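Side-chain contacts in O-methyltransferase (Bacillus halodurans, PDB 2GPY), which is of unknown function but probably transfers a methyl group from S-adenosylmethionine to an oxygen of a substrate not yet identified: residues A56-I61 with I70-A75; D128-D133 with P148-G153; Q189-H194 with G207-I212. All coordinates share one frame; numbering follows the deposited sequence.

Contact 1: A56-I61 with I70-A75; sequences ARILEI and IRMAQA
The flat carboxylate of Glu60 has the methyl of Met72 standing over one face: CE lies almost directly above OE2, 3.8 Å from it, while the ring of Phe131 packs against that same oxygen. Met72 is a selenomethionine. Its chain leaves helix 67-75 stretched out as far as SE, then bends (chi3 -67°), and this last turn carries CE up to the acid. The same methyl rests on strand 57-61 a second time, against Ile58, whose CG2 is 4.1 Å from Met72 CE and equally far from Met72 SE. CG2, anti to the backbone N of Ile58, makes the closest approach. Leu47 and Leu50 of helix 40-53 also press on Met72. This is the first strand-to-helix packing of the beta-alpha-beta unit made by strand 57-61, helix 67-75 and strand 80-85, part of the Rossmann-like core of the methyltransferase. No hydrogen bond crosses between the two segments. The acid finds its polar mate in the next strand, where Ser83 OG bonds OE1. Between the two segments, then, only van der Waals contact is made, with the methyl next to the selenium laid over a buried carboxylate oxygen.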
ATOM      1  N   ALA B  56      11.813  -3.694   6.795  1.00 38.34           N
ATOM      2  CA  ALA B  56      12.832  -4.527   7.428  1.00 38.75           C
ATOM      3  C   ALA B  56      12.497  -4.904   8.878  1.00 38.51           C
ATOM      4  O   ALA B  56      12.988  -5.918   9.378  1.00 37.21           O
ATOM      5  CB  ALA B  56      14.203  -3.820   7.376  1.00 38.71           C
ATOM      6  N   ARG B  57      11.715  -4.071   9.561  1.00 38.30           N
ATOM      7  CA  ARG B  57      11.489  -4.231  11.014  1.00 38.49           C
ATOM      8  C   ARG B  57      10.010  -3.966  11.290  1.00 37.97           C
ATOM      9  O   ARG B  57       9.494  -2.892  10.948  1.00 37.14           O
ATOM     10  CB  ARG B  57      12.342  -3.232  11.803  1.00 38.06           C
ATOM     11  CG  ARG B  57      13.877  -3.478  11.734  1.00 39.54           C
ATOM     12  CD  ARG B  57      14.641  -2.425  12.533  1.00 41.86           C
ATOM     13  NE  ARG B  57      14.136  -2.279  13.903  1.00 49.12           N
ATOM     14  CZ  ARG B  57      14.214  -3.204  14.861  1.00 51.30           C
ATOM     15  NH1 ARG B  57      14.779  -4.393  14.640  1.00 52.33           N
ATOM     16  NH2 ARG B  57      13.715  -2.935  16.060  1.00 52.67           N
ATOM     17  N   ILE B  58       9.333  -4.945  11.884  1.00 35.71           N
ATOM     18  CA  ILE B  58       7.883  -4.864  12.151  1.00 35.81           C
ATOM     19  C   ILE B  58       7.664  -5.080  13.644  1.00 35.90           C
ATOM     20  O   ILE B  58       8.261  -5.995  14.256  1.00 35.60           O
ATOM     21  CB  ILE B  58       7.121  -5.943  11.364  1.00 35.53           C
ATOM     22  CG1 ILE B  58       7.364  -5.753   9.855  1.00 36.06           C
ATOM     23  CG2 ILE B  58       5.585  -5.947  11.734  1.00 36.05           C
ATOM     24  CD1 ILE B  58       7.008  -7.004   8.992  1.00 37.59           C
ATOM     25  N   LEU B  59       6.838  -4.225  14.243  1.00 36.06           N
ATOM     26  CA  LEU B  59       6.397  -4.408  15.632  1.00 35.81           C
ATOM     27  C   LEU B  59       4.890  -4.713  15.648  1.00 36.31           C
ATOM     28  O   LEU B  59       4.082  -4.013  15.025  1.00 35.32           O
ATOM     29  CB  LEU B  59       6.686  -3.148  16.449  1.00 36.32           C
ATOM     30  CG  LEU B  59       6.103  -3.154  17.866  1.00 34.51           C
ATOM     31  CD1 LEU B  59       6.700  -4.285  18.728  1.00 33.39           C
ATOM     32  CD2 LEU B  59       6.313  -1.808  18.510  1.00 36.22           C
ATOM     33  N   GLU B  60       4.517  -5.774  16.350  1.00 35.99           N
ATOM     34  CA  GLU B  60       3.123  -6.165  16.454  1.00 37.37           C
ATOM     35  C   GLU B  60       2.693  -6.187  17.905  1.00 36.97           C
ATOM     36  O   GLU B  60       3.401  -6.731  18.748  1.00 36.45           O
ATOM     37  CB  GLU B  60       2.927  -7.568  15.853  1.00 36.63           C
ATOM     38  CG  GLU B  60       1.637  -8.265  16.273  1.00 39.83           C
ATOM     39  CD  GLU B  60       1.534  -9.637  15.629  1.00 40.81           C
ATOM     40  OE1 GLU B  60       2.272 -10.554  16.047  1.00 40.21           O
ATOM     41  OE2 GLU B  60       0.762  -9.745  14.647  1.00 45.62           O
ATOM     42  N   ILE B  61       1.528  -5.617  18.189  1.00 36.85           N
ATOM     43  CA  ILE B  61       1.000  -5.669  19.542  1.00 37.63           C
ATOM     44  C   ILE B  61      -0.155  -6.652  19.540  1.00 37.83           C
ATOM     45  O   ILE B  61      -1.185  -6.393  18.903  1.00 37.37           O
ATOM     46  CB  ILE B  61       0.483  -4.297  20.007  1.00 37.43           C
ATOM     47  CG1 ILE B  61       1.522  -3.179  19.722  1.00 39.53           C
ATOM     48  CG2 ILE B  61       0.036  -4.363  21.501  1.00 38.67           C
ATOM     49  CD1 ILE B  61       2.905  -3.362  20.340  1.00 40.74           C
ATOM     50  N   ILE B  70       4.132 -15.114  12.190  1.00 35.30           N
ATOM     51  CA  ILE B  70       4.638 -16.177  11.321  1.00 34.77           C
ATOM     52  C   ILE B  70       4.419 -15.901   9.842  1.00 35.37           C
ATOM     53  O   ILE B  70       5.365 -16.001   9.054  1.00 35.25           O
ATOM     54  CB  ILE B  70       4.089 -17.569  11.733  1.00 33.58           C
ATOM     55  CG1 ILE B  70       4.797 -18.005  13.031  1.00 35.32           C
ATOM     56  CG2 ILE B  70       4.303 -18.597  10.628  1.00 34.63           C
ATOM     57  CD1 ILE B  70       4.118 -19.179  13.763  1.00 33.82           C
ATOM     58  N   ARG B  71       3.187 -15.567   9.462  1.00 35.10           N
ATOM     59  CA  ARG B  71       2.893 -15.344   8.060  1.00 36.32           C
ATOM     60  C   ARG B  71       3.612 -14.125   7.492  1.00 36.02           C
ATOM     61  O   ARG B  71       4.067 -14.148   6.331  1.00 35.02           O
ATOM     62  CB  ARG B  71       1.386 -15.266   7.874  1.00 36.55           C
ATOM     63  CG  ARG B  71       0.829 -16.670   8.085  1.00 39.94           C
ATOM     64  CD  ARG B  71      -0.311 -16.989   7.217  1.00 42.42           C
ATOM     65  NE  ARG B  71       0.018 -16.919   5.797  1.00 39.49           N
ATOM     66  CZ  ARG B  71      -0.901 -16.762   4.861  1.00 39.18           C
ATOM     67  NH1 ARG B  71      -2.165 -16.690   5.222  1.00 37.49           N
ATOM     68  NH2 ARG B  71      -0.562 -16.673   3.563  1.00 39.16           N
HETATM   69  N   MSE B  72       3.768 -13.076   8.307  1.00 35.55           N
HETATM   70  CA  MSE B  72       4.599 -11.935   7.877  1.00 37.11           C
HETATM   71  C   MSE B  72       6.078 -12.298   7.708  1.00 36.86           C
HETATM   72  O   MSE B  72       6.717 -11.891   6.697  1.00 35.64           O
HETATM   73  CB  MSE B  72       4.483 -10.740   8.853  1.00 37.62           C
HETATM   74  CG  MSE B  72       3.084 -10.152   8.846  1.00 38.25           C
HETATM   75 SE   MSE B  72       2.950  -8.501   9.956  1.00 43.42          SE
HETATM   76  CE  MSE B  72       3.238  -9.276  11.757  1.00 38.79           C
ATOM     77  N   ALA B  73       6.627 -13.052   8.671  1.00 35.11           N
ATOM     78  CA  ALA B  73       8.022 -13.485   8.561  1.00 35.98           C
ATOM     79  C   ALA B  73       8.223 -14.340   7.305  1.00 36.08           C
ATOM     80  O   ALA B  73       9.230 -14.204   6.617  1.00 36.06           O
ATOM     81  CB  ALA B  73       8.476 -14.265   9.823  1.00 36.04           C
ATOM     82  N   GLN B  74       7.270 -15.226   7.016  1.00 36.61           N
ATOM     83  CA  GLN B  74       7.380 -16.070   5.825  1.00 37.08           C
ATOM     84  C   GLN B  74       7.282 -15.244   4.542  1.00 37.44           C
ATOM     85  O   GLN B  74       7.973 -15.550   3.557  1.00 36.04           O
ATOM     86  CB  GLN B  74       6.308 -17.151   5.826  1.00 37.39           C
ATOM     87  CG  GLN B  74       6.542 -18.231   6.857  1.00 40.35           C
ATOM     88  CD  GLN B  74       5.471 -19.302   6.777  1.00 45.31           C
ATOM     89  OE1 GLN B  74       5.774 -20.488   6.820  1.00 51.62           O
ATOM     90  NE2 GLN B  74       4.213 -18.887   6.646  1.00 49.95           N
ATOM     91  N   ALA B  75       6.448 -14.205   4.544  1.00 36.62           N
ATOM     92  CA  ALA B  75       6.257 -13.393   3.329  1.00 37.85           C
ATOM     93  C   ALA B  75       7.427 -12.458   3.075  1.00 38.25           C
ATOM     94  O   ALA B  75       7.656 -12.037   1.937  1.00 38.69           O
ATOM     95  CB  ALA B  75       4.962 -12.582   3.419  1.00 38.32           C
TER

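Contact 2: D128-D133 with P148-G153; sequences DVLFID and PMVRPG
Asp128 OD1 takes the N-H of Arg151 NE at 2.7 Å, with an N-H...O angle of 152°, somewhat bent, in a salt bridge made by a single bond. OD1 offers its anti lone pair and lies close to the guanidinium plane, at the NE edge, yet the carboxylate is twisted 64° from that plane, so the two groups do not pair side by side. The other oxygen, OD2, is gripped by the backbone N atoms of Ala56 and Arg57, which fixes the rotation of the acid. Arg151 starts from the crowded chi1 position (61°) and then runs extended to NE, reaching across to Asp128; its NH1 curls back to Pro152 O at 3.0 Å. A leucine in place of Arg151 would probably leave Asp128 OD1 without its charged mate and strip Pro152 O of a donor. Deeper in, the contact turns apolar: Val150 CG2, the branch beside its backbone N, presses on Leu130 CB at 3.5 Å. Leu130 sits on strand 127-133, flanked by strands 57-61 and 154-159 and covered by Tyr146 of helix 139-146. Strand 150-151 follows that helix, on the connection leading into strand 154-159.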
ATOM      1  N   ASP B 128       9.613  -0.027  10.798  1.00 37.29           N
ATOM      2  CA  ASP B 128       9.014   0.387   9.537  1.00 37.45           C
ATOM      3  C   ASP B 128       7.512   0.213   9.570  1.00 37.16           C
ATOM      4  O   ASP B 128       6.813   0.869   8.822  1.00 36.57           O
ATOM      5  CB  ASP B 128       9.569  -0.457   8.383  1.00 37.08           C
ATOM      6  CG  ASP B 128      11.071  -0.335   8.269  1.00 39.76           C
ATOM      7  OD1 ASP B 128      11.518   0.805   8.139  1.00 38.68           O
ATOM      8  OD2 ASP B 128      11.789  -1.368   8.364  1.00 38.18           O
ATOM      9  N   VAL B 129       7.037  -0.714  10.405  1.00 36.47           N
ATOM     10  CA  VAL B 129       5.609  -1.046  10.467  1.00 36.59           C
ATOM     11  C   VAL B 129       5.246  -1.316  11.926  1.00 36.80           C
ATOM     12  O   VAL B 129       5.983  -2.018  12.621  1.00 36.07           O
ATOM     13  CB  VAL B 129       5.268  -2.343   9.619  1.00 37.34           C
ATOM     14  CG1 VAL B 129       3.801  -2.809   9.869  1.00 38.71           C
ATOM     15  CG2 VAL B 129       5.536  -2.151   8.116  1.00 37.20           C
ATOM     16  N   LEU B 130       4.092  -0.785  12.359  1.00 36.35           N
ATOM     17  CA  LEU B 130       3.458  -1.146  13.612  1.00 36.74           C
ATOM     18  C   LEU B 130       2.117  -1.763  13.260  1.00 37.35           C
ATOM     19  O   LEU B 130       1.357  -1.173  12.498  1.00 37.46           O
ATOM     20  CB  LEU B 130       3.220   0.135  14.465  1.00 35.72           C
ATOM     21  CG  LEU B 130       2.346  -0.041  15.711  1.00 35.32           C
ATOM     22  CD1 LEU B 130       2.997  -1.091  16.726  1.00 33.23           C
ATOM     23  CD2 LEU B 130       2.034   1.292  16.440  1.00 37.20           C
ATOM     24  N   PHE B 131       1.821  -2.936  13.798  1.00 37.71           N
ATOM     25  CA  PHE B 131       0.583  -3.637  13.461  1.00 39.11           C
ATOM     26  C   PHE B 131      -0.234  -3.775  14.739  1.00 39.77           C
ATOM     27  O   PHE B 131       0.216  -4.417  15.689  1.00 38.83           O
ATOM     28  CB  PHE B 131       0.949  -5.032  12.873  1.00 39.88           C
ATOM     29  CG  PHE B 131      -0.234  -5.848  12.400  1.00 43.09           C
ATOM     30  CD1 PHE B 131      -1.409  -5.247  11.974  1.00 45.50           C
ATOM     31  CD2 PHE B 131      -0.144  -7.238  12.338  1.00 47.25           C
ATOM     32  CE1 PHE B 131      -2.509  -6.030  11.521  1.00 45.95           C
ATOM     33  CE2 PHE B 131      -1.253  -8.033  11.906  1.00 47.91           C
ATOM     34  CZ  PHE B 131      -2.422  -7.421  11.505  1.00 46.24           C
ATOM     35  N   ILE B 132      -1.423  -3.161  14.755  1.00 39.39           N
ATOM     36  CA  ILE B 132      -2.319  -3.207  15.895  1.00 40.28           C
ATOM     37  C   ILE B 132      -3.743  -3.524  15.439  1.00 40.56           C
ATOM     38  O   ILE B 132      -4.035  -3.554  14.248  1.00 39.89           O
ATOM     39  CB  ILE B 132      -2.289  -1.889  16.703  1.00 39.52           C
ATOM     40  CG1 ILE B 132      -2.617  -0.689  15.801  1.00 39.51           C
ATOM     41  CG2 ILE B 132      -0.912  -1.699  17.376  1.00 41.12           C
ATOM     42  CD1 ILE B 132      -2.565   0.685  16.531  1.00 39.87           C
ATOM     43  N   ASP B 133      -4.625  -3.735  16.403  1.00 41.43           N
ATOM     44  CA  ASP B 133      -5.928  -4.313  16.133  1.00 42.61           C
ATOM     45  C   ASP B 133      -6.984  -3.448  16.793  1.00 43.28           C
ATOM     46  O   ASP B 133      -7.056  -3.365  18.035  1.00 43.05           O
ATOM     47  CB  ASP B 133      -5.989  -5.751  16.677  1.00 43.43           C
ATOM     48  CG  ASP B 133      -7.286  -6.477  16.309  1.00 45.98           C
ATOM     49  OD1 ASP B 133      -8.308  -5.827  15.987  1.00 44.41           O
ATOM     50  OD2 ASP B 133      -7.262  -7.725  16.327  1.00 49.66           O
ATOM     51  N   PRO B 148       5.318   6.711  18.090  1.00 43.51           N
ATOM     52  CA  PRO B 148       6.599   7.423  18.005  1.00 43.70           C
ATOM     53  C   PRO B 148       7.781   6.494  17.731  1.00 44.03           C
ATOM     54  O   PRO B 148       8.882   6.958  17.438  1.00 44.44           O
ATOM     55  CB  PRO B 148       6.744   8.065  19.398  1.00 44.13           C
ATOM     56  CG  PRO B 148       5.394   7.968  20.011  1.00 44.19           C
ATOM     57  CD  PRO B 148       4.819   6.717  19.479  1.00 43.72           C
HETATM   58  N   MSE B 149       7.541   5.192  17.804  1.00 43.83           N
HETATM   59  CA  MSE B 149       8.572   4.212  17.532  1.00 44.93           C
HETATM   60  C   MSE B 149       8.578   3.716  16.062  1.00 42.07           C
HETATM   61  O   MSE B 149       9.381   2.864  15.672  1.00 41.68           O
HETATM   62  CB  MSE B 149       8.436   3.098  18.550  1.00 44.04           C
HETATM   63  CG  MSE B 149       8.408   3.687  19.995  1.00 45.44           C
HETATM   64 SE   MSE B 149       8.786   2.216  21.077  1.00 54.88          SE
HETATM   65  CE  MSE B 149       7.890   2.839  22.770  1.00 47.84           C
ATOM     66  N   VAL B 150       7.696   4.296  15.260  1.00 40.15           N
ATOM     67  CA  VAL B 150       7.676   4.063  13.816  1.00 38.62           C
ATOM     68  C   VAL B 150       8.452   5.204  13.093  1.00 38.32           C
ATOM     69  O   VAL B 150       8.285   6.381  13.420  1.00 36.94           O
ATOM     70  CB  VAL B 150       6.220   4.047  13.314  1.00 38.96           C
ATOM     71  CG1 VAL B 150       6.142   3.942  11.763  1.00 36.00           C
ATOM     72  CG2 VAL B 150       5.408   2.891  14.013  1.00 37.43           C
ATOM     73  N   ARG B 151       9.279   4.856  12.115  1.00 38.31           N
ATOM     74  CA  ARG B 151      10.059   5.861  11.355  1.00 39.27           C
ATOM     75  C   ARG B 151       9.130   6.720  10.490  1.00 38.69           C
ATOM     76  O   ARG B 151       8.062   6.268  10.130  1.00 38.27           O
ATOM     77  CB  ARG B 151      11.097   5.182  10.457  1.00 39.23           C
ATOM     78  CG  ARG B 151      10.510   4.274   9.416  1.00 41.57           C
ATOM     79  CD  ARG B 151      11.392   4.134   8.183  1.00 43.93           C
ATOM     80  NE  ARG B 151      10.771   3.227   7.204  1.00 42.29           N
ATOM     81  CZ  ARG B 151      10.197   3.625   6.073  1.00 44.80           C
ATOM     82  NH1 ARG B 151      10.168   4.922   5.754  1.00 43.33           N
ATOM     83  NH2 ARG B 151       9.669   2.725   5.254  1.00 46.94           N
ATOM     84  N   PRO B 152       9.522   7.974  10.179  1.00 39.35           N
ATOM     85  CA  PRO B 152       8.819   8.744   9.152  1.00 38.91           C
ATOM     86  C   PRO B 152       8.743   7.948   7.858  1.00 39.06           C
ATOM     87  O   PRO B 152       9.717   7.287   7.471  1.00 39.22           O
ATOM     88  CB  PRO B 152       9.705   9.986   8.972  1.00 39.48           C
ATOM     89  CG  PRO B 152      10.382  10.151  10.269  1.00 39.61           C
ATOM     90  CD  PRO B 152      10.605   8.760  10.808  1.00 39.65           C
ATOM     91  N   GLY B 153       7.575   7.970   7.224  1.00 39.01           N
ATOM     92  CA  GLY B 153       7.332   7.189   6.021  1.00 38.67           C
ATOM     93  C   GLY B 153       6.915   5.759   6.309  1.00 38.61           C
ATOM     94  O   GLY B 153       6.498   5.026   5.398  1.00 39.56           O
TER

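Contact 3: Q189-H194 with G207-I212; sequences QWLLEH and GIAISI. With ZN (zinc ion), chain J.
Leu191 carries this contact, pushing its forked end from helix 189-193 onto strand 208-213, the antiparallel strand inserted between 154-159 and 197-202 that marks the Rossmann-like fold of class I methyltransferases. With CG anti to the backbone N (chi1 178°), the leucine reaches out from the helix and its two methyls divide the work. CD2 meets Ala209 CB at 3.7 Å; CD1 lies 3.8 Å from Ser211 OG. Ala209 and Ser211, two apart on the strand, both turn their CB atoms to the helix, and Ile210 between them points away, on the side where the second subunit packs through its Met52. The serine hydroxyl is no polar misfit under the methyl, for it is hydrogen-bonded to Thr199 OG1 on strand 197-202. Tyr139 and Phe143 of helix 139-146 also bear on Leu191, so this buried leucine ties two helices to one face of the sheet. Within the helix, Leu191 CB sits over the centre of the neighbouring Trp190 ring, 4.0 Å above its plane. Farther along the same segment, His194 NE2 binds a zinc ion at 2.1 Å, with Asp144 and a water, whose oxygen is 2.1 Å from the metal, as further ligands.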
ATOM      1  N   GLN B 189     -13.068   8.296  13.550  1.00 47.33           N
ATOM      2  CA  GLN B 189     -12.730   9.703  13.345  1.00 47.62           C
ATOM      3  C   GLN B 189     -11.376  10.097  13.943  1.00 46.80           C
ATOM      4  O   GLN B 189     -10.616  10.801  13.276  1.00 46.50           O
ATOM      5  CB  GLN B 189     -13.851  10.665  13.756  1.00 48.02           C
ATOM      6  CG  GLN B 189     -14.823  10.989  12.595  1.00 51.58           C
ATOM      7  CD  GLN B 189     -14.120  11.197  11.234  1.00 55.27           C
ATOM      8  OE1 GLN B 189     -14.250  10.375  10.326  1.00 56.72           O
ATOM      9  NE2 GLN B 189     -13.370  12.290  11.107  1.00 56.70           N
ATOM     10  N   TRP B 190     -11.039   9.565  15.153  1.00 46.51           N
ATOM     11  CA  TRP B 190      -9.817  10.064  15.811  1.00 46.63           C
ATOM     12  C   TRP B 190      -8.621   9.630  14.997  1.00 46.27           C
ATOM     13  O   TRP B 190      -7.649  10.363  14.865  1.00 45.75           O
ATOM     14  CB  TRP B 190      -9.692   9.586  17.275  1.00 47.68           C
ATOM     15  CG  TRP B 190      -9.327   8.143  17.418  1.00 49.32           C
ATOM     16  CD1 TRP B 190     -10.174   7.104  17.675  1.00 51.06           C
ATOM     17  CD2 TRP B 190      -8.007   7.564  17.290  1.00 50.57           C
ATOM     18  NE1 TRP B 190      -9.464   5.910  17.710  1.00 52.69           N
ATOM     19  CE2 TRP B 190      -8.139   6.169  17.479  1.00 51.13           C
ATOM     20  CE3 TRP B 190      -6.732   8.090  17.038  1.00 49.42           C
ATOM     21  CZ2 TRP B 190      -7.044   5.297  17.416  1.00 50.55           C
ATOM     22  CZ3 TRP B 190      -5.644   7.214  16.977  1.00 50.71           C
ATOM     23  CH2 TRP B 190      -5.813   5.836  17.165  1.00 49.30           C
ATOM     24  N   LEU B 191      -8.710   8.434  14.427  1.00 45.74           N
ATOM     25  CA  LEU B 191      -7.620   7.909  13.643  1.00 45.98           C
ATOM     26  C   LEU B 191      -7.482   8.727  12.365  1.00 46.37           C
ATOM     27  O   LEU B 191      -6.380   9.125  11.984  1.00 45.99           O
ATOM     28  CB  LEU B 191      -7.876   6.437  13.300  1.00 45.94           C
ATOM     29  CG  LEU B 191      -6.780   5.829  12.437  1.00 45.39           C
ATOM     30  CD1 LEU B 191      -5.403   5.938  13.129  1.00 44.64           C
ATOM     31  CD2 LEU B 191      -7.136   4.372  12.131  1.00 47.12           C
ATOM     32  N   LEU B 192      -8.616   8.992  11.718  1.00 46.72           N
ATOM     33  CA  LEU B 192      -8.601   9.632  10.404  1.00 47.31           C
ATOM     34  C   LEU B 192      -8.111  11.088  10.417  1.00 47.65           C
ATOM     35  O   LEU B 192      -7.644  11.585   9.379  1.00 48.64           O
ATOM     36  CB  LEU B 192      -9.970   9.496   9.738  1.00 48.10           C
ATOM     37  CG  LEU B 192     -10.329   8.028   9.464  1.00 48.30           C
ATOM     38  CD1 LEU B 192     -11.810   7.834   9.136  1.00 50.09           C
ATOM     39  CD2 LEU B 192      -9.439   7.424   8.392  1.00 49.87           C
ATOM     40  N   GLU B 193      -8.203  11.762  11.569  1.00 46.54           N
ATOM     41  CA  GLU B 193      -7.806  13.179  11.676  1.00 45.85           C
ATOM     42  C   GLU B 193      -6.587  13.452  12.577  1.00 44.33           C
ATOM     43  O   GLU B 193      -6.238  14.610  12.853  1.00 43.21           O
ATOM     44  CB  GLU B 193      -9.001  14.068  12.051  1.00 46.40           C
ATOM     45  CG  GLU B 193      -9.700  13.757  13.362  1.00 47.79           C
ATOM     46  CD  GLU B 193     -10.857  14.727  13.632  1.00 48.41           C
ATOM     47  OE1 GLU B 193     -11.454  15.260  12.660  1.00 51.97           O
ATOM     48  OE2 GLU B 193     -11.171  14.973  14.822  1.00 51.72           O
ATOM     49  N   HIS B 194      -5.938  12.372  13.010  1.00 42.50           N
ATOM     50  CA  HIS B 194      -4.681  12.433  13.744  1.00 40.93           C
ATOM     51  C   HIS B 194      -3.601  13.044  12.851  1.00 40.28           C
ATOM     52  O   HIS B 194      -3.313  12.508  11.764  1.00 39.22           O
ATOM     53  CB  HIS B 194      -4.235  11.012  14.091  1.00 40.45           C
ATOM     54  CG  HIS B 194      -3.626  10.897  15.445  1.00 39.54           C
ATOM     55  ND1 HIS B 194      -2.326  11.280  15.712  1.00 38.97           N
ATOM     56  CD2 HIS B 194      -4.149  10.476  16.621  1.00 38.02           C
ATOM     57  CE1 HIS B 194      -2.072  11.083  16.992  1.00 37.58           C
ATOM     58  NE2 HIS B 194      -3.162  10.605  17.568  1.00 37.16           N
ATOM     59  N   GLY B 207     -11.576  -4.703   7.068  1.00 39.88           N
ATOM     60  CA  GLY B 207     -11.143  -3.311   7.039  1.00 40.47           C
ATOM     61  C   GLY B 207      -9.756  -3.200   7.650  1.00 41.90           C
ATOM     62  O   GLY B 207      -9.500  -3.703   8.775  1.00 41.07           O
ATOM     63  N   ILE B 208      -8.854  -2.598   6.884  1.00 41.95           N
ATOM     64  CA  ILE B 208      -7.500  -2.345   7.333  1.00 42.43           C
ATOM     65  C   ILE B 208      -7.225  -0.868   7.137  1.00 43.41           C
ATOM     66  O   ILE B 208      -7.340  -0.367   6.014  1.00 43.38           O
ATOM     67  CB  ILE B 208      -6.476  -3.139   6.539  1.00 43.19           C
ATOM     68  CG1 ILE B 208      -6.781  -4.658   6.596  1.00 43.05           C
ATOM     69  CG2 ILE B 208      -5.048  -2.841   7.094  1.00 43.71           C
ATOM     70  CD1 ILE B 208      -5.884  -5.466   5.658  1.00 45.64           C
ATOM     71  N   ALA B 209      -6.898  -0.163   8.218  1.00 42.88           N
ATOM     72  CA  ALA B 209      -6.473   1.230   8.063  1.00 42.91           C
ATOM     73  C   ALA B 209      -4.973   1.230   7.867  1.00 42.80           C
ATOM     74  O   ALA B 209      -4.245   0.486   8.555  1.00 42.93           O
ATOM     75  CB  ALA B 209      -6.833   2.025   9.277  1.00 43.90           C
ATOM     76  N   ILE B 210      -4.513   2.010   6.902  1.00 41.54           N
ATOM     77  CA  ILE B 210      -3.076   2.154   6.644  1.00 41.19           C
ATOM     78  C   ILE B 210      -2.735   3.606   6.885  1.00 39.93           C
ATOM     79  O   ILE B 210      -3.149   4.493   6.133  1.00 39.29           O
ATOM     80  CB  ILE B 210      -2.723   1.763   5.217  1.00 42.04           C
ATOM     81  CG1 ILE B 210      -3.158   0.309   4.975  1.00 43.57           C
ATOM     82  CG2 ILE B 210      -1.228   1.881   4.983  1.00 42.46           C
ATOM     83  CD1 ILE B 210      -3.807   0.184   3.673  1.00 51.29           C
ATOM     84  N   SER B 211      -2.029   3.845   7.980  1.00 38.81           N
ATOM     85  CA  SER B 211      -1.627   5.197   8.343  1.00 38.35           C
ATOM     86  C   SER B 211      -0.170   5.369   7.979  1.00 37.98           C
ATOM     87  O   SER B 211       0.686   4.641   8.476  1.00 38.37           O
ATOM     88  CB  SER B 211      -1.818   5.414   9.860  1.00 38.74           C
ATOM     89  OG  SER B 211      -3.147   5.105  10.241  1.00 39.98           O
ATOM     90  N   ILE B 212       0.123   6.316   7.093  1.00 35.26           N
ATOM     91  CA  ILE B 212       1.491   6.544   6.691  1.00 34.83           C
ATOM     92  C   ILE B 212       2.067   7.749   7.446  1.00 34.75           C
ATOM     93  O   ILE B 212       1.551   8.861   7.357  1.00 33.27           O
ATOM     94  CB  ILE B 212       1.603   6.806   5.163  1.00 34.77           C
ATOM     95  CG1 ILE B 212       0.809   5.732   4.381  1.00 33.78           C
ATOM     96  CG2 ILE B 212       3.079   6.844   4.732  1.00 33.88           C
ATOM     97  CD1 ILE B 212       0.928   5.914   2.830  1.00 35.71           C
TER
HETATM   98 ZN    ZN J 305      -2.914  10.342  19.591  0.75 38.81          ZN
HETATM   99  O   HOH W   1      -4.950  10.142  19.990  1.00 29.33           O

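All three contacts touch one mixed sheet, at different strands. Contact 1 lies nearest the chain's centre and is wholly buried; contact 2 is only partly buried; contact 3 is buried too, but farther out and close to the second subunit. Contacts 1 and 2 share a border, since strands 57-61 and 127-133 are neighbours, bonded through Leu59 O and Phe131 N at 2.8 Å. Contact 3 meets contact 2 more lightly, Ile212 CG2 packing on Gly153 O, and does not touch contact 1. The chemistry follows the place: helix-on-sheet contacts 1 and 3 rest on side-chain packing, whereas contact 2, partly open to solvent, adds an ion pair.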